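Local coordinates for phage-related conserved hypothetical protein, BB2244 (Bordetella bronchiseptica, PDB 2BDV) that is of unknown function but belongs to the SRAP (SOS response associated peptidase) family, so it may act on damaged DNA like characterised relatives that cross-link to abasic sites, at residues A[72-77]-A[146-151]; A[60-65]-A[84-89]; A[88-93]-A[130-135]; A[2-7]-A[35-40]. One frame throughout, in Å; residues are numbered along the deposited sequence.

Interaction 1 (A[72-77]-A[146-151]); sequences INAKLE and GFAIVT
Ala-74 and Ile-149 meet through their main chains: Ala-74 N donates to Ile-149 O at 2.8 Å. On either side of this bond, Ile-149 N gives its hydrogen to Ile-72 O and Thr-151 N to Ala-74 O. Leu-76 N then closes the row on Thr-151 O at 3.0 Å. In this last bond the donor lies nearly in line with the carbonyl, at a C=O...N angle of 171°. The tight part is where Thr-151 crosses Asn-73 at about a right angle. Thr-151 CG2 is 3.5 Å from Asn-73 CG, and Thr-151 OG1 is 3.5 Å from Asn-73 CB. That OG1 is hydrogen-bonded to Asp-153. The pairing is parallel and forms one margin of a mixed sheet, with 73-75 as the edge strand and 147-151 as its inner neighbour. The short strands twist against each other by 46°, and the edge strand turns directly into helix 76-80. The methyls on the other face are wider apart, with Ala-148 CB 4.1 Å from Ala-74 CB, and Trp-86 covers both. Leu-76 CB is close to Thr-151 O at 3.2 Å, but the tip is loose: its CD2 comes only to 4.4 Å from Val-150 CG1. Leu-191 of helix 184-191 touches both residues. The open side is at Lys-75, which is solvent-exposed and has little contact with strand 147-151. Its NZ forms a salt bridge with Asp-153.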
loop_
_atom_site.group_PDB
_atom_site.type_symbol
_atom_site.label_atom_id
_atom_site.label_comp_id
_atom_site.label_asym_id
_atom_site.label_seq_id
_atom_site.Cartn_x
_atom_site.Cartn_y
_atom_site.Cartn_z
ATOM N N ILE A 72 0.424 -4.622 -8.447
ATOM C CA ILE A 72 0.710 -4.398 -7.033
ATOM C C ILE A 72 0.582 -2.936 -6.624
ATOM O O ILE A 72 0.401 -2.629 -5.447
ATOM C CB ILE A 72 2.127 -4.866 -6.670
ATOM C CG1 ILE A 72 3.156 -4.071 -7.483
ATOM C CG2 ILE A 72 2.260 -6.352 -6.939
ATOM C CD1 ILE A 72 4.596 -4.361 -7.108
ATOM N N ASN A 73 0.701 -2.041 -7.597
ATOM C CA ASN A 73 0.590 -0.608 -7.352
ATOM C C ASN A 73 -0.469 -0.036 -8.288
ATOM O O ASN A 73 -0.647 -0.527 -9.403
ATOM C CB ASN A 73 1.925 0.108 -7.624
ATOM C CG ASN A 73 3.058 -0.395 -6.747
ATOM O OD1 ASN A 73 2.863 -0.695 -5.565
ATOM N ND2 ASN A 73 4.256 -0.465 -7.315
ATOM N N ALA A 74 -1.166 1.001 -7.836
ATOM C CA ALA A 74 -2.194 1.638 -8.649
ATOM C C ALA A 74 -1.773 3.077 -8.947
ATOM O O ALA A 74 -1.786 3.933 -8.061
ATOM C CB ALA A 74 -3.532 1.615 -7.918
ATOM N N LYS A 75 -1.388 3.329 -10.197
ATOM C CA LYS A 75 -0.935 4.650 -10.625
ATOM C C LYS A 75 -1.950 5.752 -10.324
ATOM O O LYS A 75 -3.072 5.751 -10.827
ATOM C CB LYS A 75 -0.601 4.647 -12.128
ATOM C CG LYS A 75 -0.031 5.964 -12.655
ATOM C CD LYS A 75 0.282 5.873 -14.139
ATOM C CE LYS A 75 1.491 5.003 -14.411
ATOM N NZ LYS A 75 2.761 5.700 -14.061
ATOM N N LEU A 76 -1.522 6.692 -9.491
ATOM C CA LEU A 76 -2.337 7.815 -9.078
ATOM C C LEU A 76 -3.056 8.485 -10.245
ATOM O O LEU A 76 -4.251 8.763 -10.173
ATOM C CB LEU A 76 -1.450 8.823 -8.342
ATOM C CG LEU A 76 -2.084 10.103 -7.813
ATOM C CD1 LEU A 76 -2.375 11.028 -8.979
ATOM C CD2 LEU A 76 -3.358 9.779 -7.031
ATOM N N GLU A 77 -2.337 8.738 -11.329
ATOM C CA GLU A 77 -2.944 9.403 -12.468
ATOM C C GLU A 77 -4.021 8.589 -13.170
ATOM O O GLU A 77 -5.005 9.152 -13.647
ATOM C CB GLU A 77 -1.877 9.803 -13.475
ATOM C CG GLU A 77 -2.421 10.706 -14.542
ATOM C CD GLU A 77 -1.331 11.403 -15.296
ATOM O OE1 GLU A 77 -0.533 10.698 -15.955
ATOM O OE2 GLU A 77 -1.271 12.652 -15.215
ATOM N N GLY A 146 -7.451 -9.435 -5.134
ATOM C CA GLY A 146 -6.320 -8.815 -4.458
ATOM C C GLY A 146 -6.350 -7.297 -4.547
ATOM O O GLY A 146 -7.176 -6.734 -5.263
ATOM N N PHE A 147 -5.457 -6.620 -3.827
ATOM C CA PHE A 147 -5.434 -5.160 -3.866
ATOM C C PHE A 147 -4.105 -4.603 -4.360
ATOM O O PHE A 147 -3.135 -5.339 -4.510
ATOM C CB PHE A 147 -5.745 -4.570 -2.479
ATOM C CG PHE A 147 -4.669 -4.808 -1.447
ATOM C CD1 PHE A 147 -4.784 -5.846 -0.531
ATOM C CD2 PHE A 147 -3.551 -3.975 -1.375
ATOM C CE1 PHE A 147 -3.810 -6.056 0.449
ATOM C CE2 PHE A 147 -2.562 -4.175 -0.397
ATOM C CZ PHE A 147 -2.694 -5.219 0.518
ATOM N N ALA A 148 -4.077 -3.302 -4.636
ATOM C CA ALA A 148 -2.853 -2.639 -5.063
ATOM C C ALA A 148 -2.671 -1.388 -4.182
ATOM O O ALA A 148 -3.655 -0.776 -3.758
ATOM C CB ALA A 148 -2.947 -2.247 -6.534
ATOM N N ILE A 149 -1.425 -1.023 -3.882
ATOM C CA ILE A 149 -1.163 0.173 -3.082
ATOM C C ILE A 149 -1.172 1.367 -4.037
ATOM O O ILE A 149 -0.542 1.311 -5.086
ATOM C CB ILE A 149 0.234 0.131 -2.388
ATOM C CG1 ILE A 149 0.349 -1.100 -1.490
ATOM C CG2 ILE A 149 0.440 1.376 -1.529
ATOM C CD1 ILE A 149 -0.844 -1.273 -0.585
ATOM N N VAL A 150 -1.897 2.433 -3.698
ATOM C CA VAL A 150 -1.920 3.620 -4.565
ATOM C C VAL A 150 -0.540 4.268 -4.479
ATOM O O VAL A 150 -0.076 4.592 -3.389
ATOM C CB VAL A 150 -2.955 4.658 -4.119
ATOM C CG1 VAL A 150 -2.878 5.885 -5.028
ATOM C CG2 VAL A 150 -4.348 4.056 -4.151
ATOM N N THR A 151 0.100 4.444 -5.633
ATOM C CA THR A 151 1.433 5.028 -5.730
ATOM C C THR A 151 1.467 6.334 -6.544
ATOM O O THR A 151 0.646 6.553 -7.437
ATOM C CB THR A 151 2.408 4.035 -6.387
ATOM O OG1 THR A 151 1.842 3.565 -7.618
ATOM C CG2 THR A 151 2.660 2.838 -5.467
#

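Interaction 2 (A[60-65]-A[84-89]); sequences WGYKPH and WPWKLM
A Met-aromatic contact between Met-89 and Tyr-62 is the centre of a small cluster of aromatic and proline side chains. Met-89 is a selenomethionine in the model. Its SE lies 4.6 Å from the centroid of the Tyr-62 ring and 8° off the ring normal. The two side chains reach toward each other, tip to tip. The bend at chi3 (-101°) brings the terminal methyl back to the ring, with CE 3.6 Å from Tyr-62 CE2. On the other side of the same ring, Pro-64 N lies over the centre. Pro-85 CG meets the ring at its edge, 3.9 Å from Tyr-62 CE2. Trp-86 slides past in the opposite direction, bringing CZ3 to 3.9 Å from Tyr-62 CD2, with the two ring planes at 51°. A second, more exposed patch joins Pro-64 to Trp-84. Pro-64 CB is 3.8 Å from Trp-84 CZ2, and the side chains cross at about a right angle. The peptide bond between Trp-84 and Pro-85 is cis, and Pro-85 CB lies over the centre of the Trp-84 ring. The contact joins two loops. Trp-86 carries it inward to Thr-78 and Ile-79 of helix 76-80 and to Ala-148 of strand 147-151.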
loop_
_atom_site.group_PDB
_atom_site.type_symbol
_atom_site.label_atom_id
_atom_site.label_comp_id
_atom_site.label_asym_id
_atom_site.label_seq_id
_atom_site.Cartn_x
_atom_site.Cartn_y
_atom_site.Cartn_z
ATOM N N TRP A 60 -2.510 -9.106 -1.222
ATOM C CA TRP A 60 -1.815 -8.023 -1.908
ATOM C C TRP A 60 -1.440 -8.519 -3.303
ATOM O O TRP A 60 -0.675 -9.473 -3.441
ATOM C CB TRP A 60 -0.546 -7.635 -1.132
ATOM C CG TRP A 60 0.192 -6.463 -1.705
ATOM C CD1 TRP A 60 -0.288 -5.560 -2.609
ATOM C CD2 TRP A 60 1.517 -6.030 -1.375
ATOM N NE1 TRP A 60 0.648 -4.595 -2.861
ATOM C CE2 TRP A 60 1.768 -4.857 -2.115
ATOM C CE3 TRP A 60 2.520 -6.519 -0.523
ATOM C CZ2 TRP A 60 2.983 -4.159 -2.033
ATOM C CZ3 TRP A 60 3.722 -5.834 -0.437
ATOM C CH2 TRP A 60 3.946 -4.661 -1.190
ATOM N N GLY A 61 -1.991 -7.884 -4.332
ATOM C CA GLY A 61 -1.705 -8.288 -5.699
ATOM C C GLY A 61 -2.988 -8.536 -6.472
ATOM O O GLY A 61 -3.640 -9.568 -6.287
ATOM N N TYR A 62 -3.358 -7.594 -7.337
ATOM C CA TYR A 62 -4.589 -7.706 -8.127
ATOM C C TYR A 62 -4.381 -8.256 -9.535
ATOM O O TYR A 62 -3.594 -7.723 -10.322
ATOM C CB TYR A 62 -5.305 -6.346 -8.214
ATOM C CG TYR A 62 -6.580 -6.361 -9.042
ATOM C CD1 TYR A 62 -7.624 -7.235 -8.738
ATOM C CD2 TYR A 62 -6.740 -5.509 -10.137
ATOM C CE1 TYR A 62 -8.788 -7.266 -9.502
ATOM C CE2 TYR A 62 -7.907 -5.530 -10.908
ATOM C CZ TYR A 62 -8.925 -6.412 -10.587
ATOM O OH TYR A 62 -10.076 -6.467 -11.355
ATOM N N LYS A 63 -5.118 -9.324 -9.835
ATOM C CA LYS A 63 -5.066 -9.994 -11.128
ATOM C C LYS A 63 -6.412 -9.916 -11.849
ATOM O O LYS A 63 -7.320 -10.699 -11.569
ATOM C CB LYS A 63 -4.695 -11.463 -10.935
ATOM C CG LYS A 63 -4.634 -12.253 -12.231
ATOM C CD LYS A 63 -4.315 -13.721 -11.977
ATOM C CE LYS A 63 -5.415 -14.412 -11.185
ATOM N NZ LYS A 63 -5.007 -15.791 -10.800
ATOM N N PRO A 64 -6.550 -8.978 -12.799
ATOM C CA PRO A 64 -7.799 -8.818 -13.553
ATOM C C PRO A 64 -8.256 -10.130 -14.189
ATOM O O PRO A 64 -7.442 -10.893 -14.714
ATOM C CB PRO A 64 -7.438 -7.759 -14.594
ATOM C CG PRO A 64 -5.976 -8.013 -14.830
ATOM C CD PRO A 64 -5.472 -8.176 -13.407
ATOM N N HIS A 65 -9.562 -10.373 -14.138
ATOM C CA HIS A 65 -10.162 -11.590 -14.684
ATOM C C HIS A 65 -9.716 -11.924 -16.113
ATOM O O HIS A 65 -9.527 -13.096 -16.449
ATOM C CB HIS A 65 -11.692 -11.475 -14.644
ATOM C CG HIS A 65 -12.407 -12.730 -15.045
ATOM N ND1 HIS A 65 -13.654 -12.720 -15.633
ATOM C CD2 HIS A 65 -12.053 -14.033 -14.940
ATOM C CE1 HIS A 65 -14.034 -13.962 -15.878
ATOM N NE2 HIS A 65 -13.081 -14.778 -15.467
ATOM N N TRP A 84 -8.963 2.307 -16.381
ATOM C CA TRP A 84 -8.996 0.887 -16.057
ATOM C C TRP A 84 -7.718 0.512 -15.304
ATOM O O TRP A 84 -6.636 1.006 -15.617
ATOM C CB TRP A 84 -9.082 0.060 -17.360
ATOM C CG TRP A 84 -9.349 -1.424 -17.167
ATOM C CD1 TRP A 84 -10.554 -2.018 -16.904
ATOM C CD2 TRP A 84 -8.382 -2.490 -17.206
ATOM N NE1 TRP A 84 -10.394 -3.383 -16.776
ATOM C CE2 TRP A 84 -9.072 -3.696 -16.957
ATOM C CE3 TRP A 84 -7.000 -2.539 -17.426
ATOM C CZ2 TRP A 84 -8.430 -4.936 -16.921
ATOM C CZ3 TRP A 84 -6.354 -3.778 -17.390
ATOM C CH2 TRP A 84 -7.074 -4.959 -17.138
ATOM N N PRO A 85 -7.833 -0.368 -14.298
ATOM C CA PRO A 85 -9.099 -0.973 -13.877
ATOM C C PRO A 85 -9.580 -0.351 -12.576
ATOM O O PRO A 85 -10.638 -0.697 -12.054
ATOM C CB PRO A 85 -8.720 -2.429 -13.699
ATOM C CG PRO A 85 -7.384 -2.297 -13.049
ATOM C CD PRO A 85 -6.702 -1.211 -13.872
ATOM N N TRP A 86 -8.784 0.568 -12.052
ATOM C CA TRP A 86 -9.100 1.226 -10.794
ATOM C C TRP A 86 -10.441 1.962 -10.787
ATOM O O TRP A 86 -11.021 2.165 -9.727
ATOM C CB TRP A 86 -7.956 2.175 -10.437
ATOM C CG TRP A 86 -6.621 1.515 -10.636
ATOM C CD1 TRP A 86 -5.589 1.969 -11.401
ATOM C CD2 TRP A 86 -6.203 0.246 -10.111
ATOM N NE1 TRP A 86 -4.559 1.067 -11.393
ATOM C CE2 TRP A 86 -4.904 -0.001 -10.610
ATOM C CE3 TRP A 86 -6.800 -0.703 -9.273
ATOM C CZ2 TRP A 86 -4.185 -1.162 -10.298
ATOM C CZ3 TRP A 86 -6.084 -1.862 -8.962
ATOM C CH2 TRP A 86 -4.789 -2.077 -9.477
ATOM N N LYS A 87 -10.944 2.351 -11.957
ATOM C CA LYS A 87 -12.220 3.060 -12.014
ATOM C C LYS A 87 -13.343 2.193 -11.463
ATOM O O LYS A 87 -14.426 2.680 -11.157
ATOM C CB LYS A 87 -12.553 3.465 -13.455
ATOM C CG LYS A 87 -12.720 2.292 -14.417
ATOM C CD LYS A 87 -12.937 2.763 -15.860
ATOM C CE LYS A 87 -12.698 1.631 -16.854
ATOM N NZ LYS A 87 -12.988 2.018 -18.268
ATOM N N LEU A 88 -13.070 0.902 -11.332
ATOM C CA LEU A 88 -14.051 -0.051 -10.836
ATOM C C LEU A 88 -13.987 -0.251 -9.321
ATOM O O LEU A 88 -14.860 -0.888 -8.730
ATOM C CB LEU A 88 -13.826 -1.393 -11.529
ATOM C CG LEU A 88 -13.774 -1.344 -13.066
ATOM C CD1 LEU A 88 -13.249 -2.672 -13.602
ATOM C CD2 LEU A 88 -15.155 -1.041 -13.632
HETATM N N MSE A 89 -12.953 0.293 -8.693
HETATM C CA MSE A 89 -12.782 0.134 -7.258
HETATM C C MSE A 89 -12.699 1.449 -6.496
HETATM O O MSE A 89 -12.869 1.470 -5.283
HETATM C CB MSE A 89 -11.517 -0.676 -6.993
HETATM C CG MSE A 89 -11.591 -2.108 -7.475
HETATM SE SE MSE A 89 -9.828 -2.908 -7.629
HETATM C CE MSE A 89 -9.619 -2.730 -9.541
#

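Interaction 3 (A[88-93]-A[130-135]); sequences LMIGTG and AGLSAW
Gly-93 O accepts a nearly straight hydrogen bond from Ser-133 N, 2.8 Å long with an N-H...O angle of 165°, and Gly-93 CA lies 3.4 Å from Ser-133 O. Gly-93 has no side chain, which lets the two backbones come this close. This is where the loop before strand 94-99 comes alongside strand 126-133, its antiparallel neighbour in the mixed sheet. The loop is closed on itself by a bond from Gly-93 N to Met-89 O. The Gly-93 backbone thus both receives the strand and ties back the turn. The side chains that pack across it are mainly apolar. CD2 is the branch of Leu-132 that meets the turn, 3.8 Å from Met-89 O and 3.9 Å from Ile-90 CA. The CD1 of Ile-90 is less close, at 4.3 Å from Leu-132 CD2. Trp-177 of helix 171-178 touches both Ile-90 and Leu-132. On the other flank Met-89 CG lies 3.6 Å from Ser-133 O, and its SE 4.0 Å from Ala-134 CB. Ser-133 O accepts a hydrogen bond from Arg-136 NH1. An ST turn begins at Ser-133: its OG, anti to its own backbone N, accepts from Trp-135 N at 3.0 Å.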
loop_
_atom_site.group_PDB
_atom_site.type_symbol
_atom_site.label_atom_id
_atom_site.label_comp_id
_atom_site.label_asym_id
_atom_site.label_seq_id
_atom_site.Cartn_x
_atom_site.Cartn_y
_atom_site.Cartn_z
ATOM N N LEU A 88 -13.070 0.902 -11.332
ATOM C CA LEU A 88 -14.051 -0.051 -10.836
ATOM C C LEU A 88 -13.987 -0.251 -9.321
ATOM O O LEU A 88 -14.860 -0.888 -8.730
ATOM C CB LEU A 88 -13.826 -1.393 -11.529
ATOM C CG LEU A 88 -13.774 -1.344 -13.066
ATOM C CD1 LEU A 88 -13.249 -2.672 -13.602
ATOM C CD2 LEU A 88 -15.155 -1.041 -13.632
HETATM N N MSE A 89 -12.953 0.293 -8.693
HETATM C CA MSE A 89 -12.782 0.134 -7.258
HETATM C C MSE A 89 -12.699 1.449 -6.496
HETATM O O MSE A 89 -12.869 1.470 -5.283
HETATM C CB MSE A 89 -11.517 -0.676 -6.993
HETATM C CG MSE A 89 -11.591 -2.108 -7.475
HETATM SE SE MSE A 89 -9.828 -2.908 -7.629
HETATM C CE MSE A 89 -9.619 -2.730 -9.541
ATOM N N ILE A 90 -12.437 2.541 -7.209
ATOM C CA ILE A 90 -12.317 3.841 -6.574
ATOM C C ILE A 90 -13.585 4.217 -5.807
ATOM O O ILE A 90 -13.545 5.009 -4.864
ATOM C CB ILE A 90 -11.999 4.931 -7.618
ATOM C CG1 ILE A 90 -11.761 6.264 -6.908
ATOM C CG2 ILE A 90 -13.117 5.021 -8.652
ATOM C CD1 ILE A 90 -10.628 6.193 -5.889
ATOM N N GLY A 91 -14.711 3.627 -6.197
ATOM C CA GLY A 91 -15.962 3.925 -5.523
ATOM C C GLY A 91 -16.269 3.043 -4.327
ATOM O O GLY A 91 -16.611 3.545 -3.257
ATOM N N THR A 92 -16.099 1.732 -4.490
ATOM C CA THR A 92 -16.428 0.769 -3.437
ATOM C C THR A 92 -15.308 -0.146 -2.925
ATOM O O THR A 92 -15.549 -0.996 -2.069
ATOM C CB THR A 92 -17.583 -0.122 -3.926
ATOM O OG1 THR A 92 -17.139 -0.926 -5.034
ATOM C CG2 THR A 92 -18.733 0.744 -4.403
ATOM N N GLY A 93 -14.094 0.014 -3.436
ATOM C CA GLY A 93 -13.011 -0.836 -2.972
ATOM C C GLY A 93 -11.887 -0.122 -2.237
ATOM O O GLY A 93 -10.795 -0.668 -2.119
ATOM N N ALA A 130 -2.899 4.412 1.085
ATOM C CA ALA A 130 -4.188 4.343 0.416
ATOM C C ALA A 130 -4.118 3.132 -0.514
ATOM O O ALA A 130 -3.086 2.879 -1.140
ATOM C CB ALA A 130 -4.423 5.608 -0.388
ATOM N N GLY A 131 -5.212 2.383 -0.600
ATOM C CA GLY A 131 -5.227 1.213 -1.460
ATOM C C GLY A 131 -6.577 0.924 -2.080
ATOM O O GLY A 131 -7.596 1.462 -1.657
ATOM N N LEU A 132 -6.575 0.066 -3.092
ATOM C CA LEU A 132 -7.795 -0.315 -3.792
ATOM C C LEU A 132 -7.850 -1.839 -3.869
ATOM O O LEU A 132 -6.905 -2.491 -4.326
ATOM C CB LEU A 132 -7.804 0.289 -5.203
ATOM C CG LEU A 132 -7.856 1.816 -5.325
ATOM C CD1 LEU A 132 -7.711 2.225 -6.788
ATOM C CD2 LEU A 132 -9.172 2.329 -4.752
ATOM N N SER A 133 -8.966 -2.398 -3.430
ATOM C CA SER A 133 -9.128 -3.840 -3.422
ATOM C C SER A 133 -10.376 -4.276 -4.176
ATOM O O SER A 133 -11.372 -3.554 -4.234
ATOM C CB SER A 133 -9.185 -4.332 -1.968
ATOM O OG SER A 133 -9.634 -5.671 -1.878
ATOM N N ALA A 134 -10.304 -5.460 -4.768
ATOM C CA ALA A 134 -11.427 -6.007 -5.499
ATOM C C ALA A 134 -12.111 -7.055 -4.628
ATOM O O ALA A 134 -12.994 -7.777 -5.086
ATOM C CB ALA A 134 -10.953 -6.633 -6.799
ATOM N N TRP A 135 -11.703 -7.169 -3.373
ATOM C CA TRP A 135 -12.366 -8.151 -2.536
ATOM C C TRP A 135 -13.670 -7.548 -2.020
ATOM O O TRP A 135 -13.778 -6.335 -1.838
ATOM C CB TRP A 135 -11.485 -8.563 -1.360
ATOM C CG TRP A 135 -12.168 -9.536 -0.460
ATOM C CD1 TRP A 135 -12.220 -10.893 -0.601
ATOM C CD2 TRP A 135 -12.918 -9.227 0.719
ATOM N NE1 TRP A 135 -12.956 -11.449 0.424
ATOM C CE2 TRP A 135 -13.393 -10.444 1.249
ATOM C CE3 TRP A 135 -13.234 -8.035 1.381
ATOM C CZ2 TRP A 135 -14.168 -10.506 2.407
ATOM C CZ3 TRP A 135 -14.003 -8.090 2.531
ATOM C CH2 TRP A 135 -14.461 -9.319 3.036
#

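Interaction 4 (A[2-7]-A[35-40]); sequences CGRIAQ and NIPPGT
Arg-4 lies across Asn-35, Ile-36 and Pro-37 for the whole length of its side chain. Its CB is 4.0 Å from Ile-36 O. CG passes 3.5 Å from Asn-35 OD1. A bend at chi2 (75°) puts CD 3.3 Å from Ile-36 O. Chi3 (59°) then turns NE next to Pro-37 CB; NE is buried with no polar partner in the model. At the tip NH2 donates to Asn-35 OD1 at 2.8 Å. The oxygen lies in the guanidinium plane, and NH2 lies in the amide plane of Asn-35, on a lone pair of OD1, though the two planes are 87° apart. NH2 also bonds Val-209 O, and NH1 has weak bonds to Lys-213 O and Gln-215 O. Behind this side chain is a short antiparallel pairing, in which strand 35-36 lies next to strand 5-7 of the four-stranded sheet. Ile-5 and Ile-36 form its hydrogen-bonded pair: Ile-5 N gives to Ile-36 O, and Ile-36 N to Ile-5 O at 2.9 Å. Their side chains share a face, with Ile-5 CG1 3.7 Å from Ile-36 CB. Ile-36 CD1 reaches on to Gln-7 CB at 3.7 Å. Gln-7 NE2 is held by Pro-98 O and Leu-43 O. At the other end, Pro-38 CD rests 3.1 Å from Gly-3 O.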
loop_
_atom_site.group_PDB
_atom_site.type_symbol
_atom_site.label_atom_id
_atom_site.label_comp_id
_atom_site.label_asym_id
_atom_site.label_seq_id
_atom_site.Cartn_x
_atom_site.Cartn_y
_atom_site.Cartn_z
ATOM N N CYS A 2 6.620 0.488 -4.963
ATOM C CA CYS A 2 6.396 -0.079 -3.612
ATOM C C CYS A 2 6.247 -1.592 -3.740
ATOM O O CYS A 2 5.141 -2.099 -3.887
ATOM C CB CYS A 2 5.126 0.518 -3.003
ATOM S SG CYS A 2 5.231 0.639 -1.207
ATOM N N GLY A 3 7.361 -2.307 -3.682
ATOM C CA GLY A 3 7.296 -3.746 -3.831
ATOM C C GLY A 3 7.469 -4.530 -2.553
ATOM O O GLY A 3 7.357 -5.753 -2.554
ATOM N N ARG A 4 7.717 -3.827 -1.456
ATOM C CA ARG A 4 7.929 -4.477 -0.178
ATOM C C ARG A 4 7.590 -3.493 0.940
ATOM O O ARG A 4 7.949 -2.318 0.867
ATOM C CB ARG A 4 9.399 -4.890 -0.073
ATOM C CG ARG A 4 9.686 -6.049 0.861
ATOM C CD ARG A 4 9.263 -7.372 0.230
ATOM N NE ARG A 4 9.937 -7.640 -1.045
ATOM C CZ ARG A 4 11.219 -7.984 -1.173
ATOM N NH1 ARG A 4 11.730 -8.206 -2.379
ATOM N NH2 ARG A 4 11.991 -8.111 -0.104
ATOM N N ILE A 5 6.896 -3.962 1.971
ATOM C CA ILE A 5 6.552 -3.094 3.090
ATOM C C ILE A 5 6.884 -3.786 4.407
ATOM O O ILE A 5 7.274 -4.960 4.433
ATOM C CB ILE A 5 5.043 -2.744 3.137
ATOM C CG1 ILE A 5 4.226 -4.022 3.281
ATOM C CG2 ILE A 5 4.661 -1.912 1.926
ATOM C CD1 ILE A 5 2.730 -3.796 3.543
ATOM N N ALA A 6 6.720 -3.049 5.499
ATOM C CA ALA A 6 6.976 -3.589 6.826
ATOM C C ALA A 6 5.821 -3.286 7.778
ATOM O O ALA A 6 5.367 -2.148 7.870
ATOM C CB ALA A 6 8.286 -3.017 7.388
ATOM N N GLN A 7 5.337 -4.325 8.456
ATOM C CA GLN A 7 4.268 -4.197 9.446
ATOM C C GLN A 7 4.805 -4.819 10.735
ATOM O O GLN A 7 4.624 -6.015 10.992
ATOM C CB GLN A 7 2.998 -4.929 9.003
ATOM C CG GLN A 7 2.283 -4.275 7.824
ATOM C CD GLN A 7 0.948 -4.935 7.493
ATOM O OE1 GLN A 7 0.782 -6.144 7.659
ATOM N NE2 GLN A 7 -0.005 -4.142 7.004
ATOM N N ASN A 35 9.444 -8.028 6.516
ATOM C CA ASN A 35 9.623 -8.193 5.073
ATOM C C ASN A 35 8.349 -8.735 4.439
ATOM O O ASN A 35 8.116 -9.944 4.438
ATOM C CB ASN A 35 10.780 -9.159 4.805
ATOM C CG ASN A 35 11.108 -9.288 3.329
ATOM O OD1 ASN A 35 11.562 -8.333 2.691
ATOM N ND2 ASN A 35 10.880 -10.476 2.777
ATOM N N ILE A 36 7.534 -7.843 3.884
ATOM C CA ILE A 36 6.272 -8.248 3.283
ATOM C C ILE A 36 6.184 -7.951 1.794
ATOM O O ILE A 36 6.171 -6.794 1.375
ATOM C CB ILE A 36 5.090 -7.556 3.983
ATOM C CG1 ILE A 36 5.125 -7.858 5.484
ATOM C CG2 ILE A 36 3.783 -8.012 3.366
ATOM C CD1 ILE A 36 4.068 -7.128 6.286
ATOM N N PRO A 37 6.137 -9.006 0.969
ATOM C CA PRO A 37 6.047 -8.828 -0.480
ATOM C C PRO A 37 4.638 -9.086 -0.977
ATOM O O PRO A 37 3.770 -9.507 -0.221
ATOM C CB PRO A 37 7.000 -9.889 -1.000
ATOM C CG PRO A 37 6.669 -11.042 -0.094
ATOM C CD PRO A 37 6.606 -10.370 1.289
ATOM N N PRO A 38 4.392 -8.814 -2.259
ATOM C CA PRO A 38 3.074 -9.039 -2.854
ATOM C C PRO A 38 2.786 -10.545 -2.831
ATOM O O PRO A 38 3.712 -11.363 -2.774
ATOM C CB PRO A 38 3.251 -8.519 -4.276
ATOM C CG PRO A 38 4.212 -7.384 -4.074
ATOM C CD PRO A 38 5.229 -7.980 -3.135
ATOM N N GLY A 39 1.508 -10.910 -2.866
ATOM C CA GLY A 39 1.156 -12.317 -2.853
ATOM C C GLY A 39 0.881 -12.856 -1.464
ATOM O O GLY A 39 0.602 -14.042 -1.301
ATOM N N THR A 40 0.977 -11.995 -0.458
ATOM C CA THR A 40 0.706 -12.412 0.908
ATOM C C THR A 40 -0.569 -11.711 1.365
ATOM O O THR A 40 -1.232 -11.035 0.571
ATOM C CB THR A 40 1.860 -12.042 1.858
ATOM O OG1 THR A 40 1.960 -10.618 1.958
ATOM C CG2 THR A 40 3.184 -12.602 1.334
#

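In the fold
From the N terminus, interaction 4 closes first, bringing 35-40 back to 2-7 and closing a loop that contains helix 11-18. The chain then opens interaction 2 at 60-65 and interaction 1 at 72-77. Interaction 2 closes at 84-89, before interaction 1 does, so the two cross. Residues 88-89 are shared with interaction 3, which opens there and closes at 130-135. It lies wholly within the loop that interaction 1 completes at 146-151. Interactions 1 and 3 meet in the mixed sheet, where strands 126-133 and 147-151 are neighbours. Trp-60 joins interaction 4 to interaction 2 by backbone bonds to Gly-39 and Thr-40. Interactions 3 and 4 do not touch; their centres are about 19 Å apart.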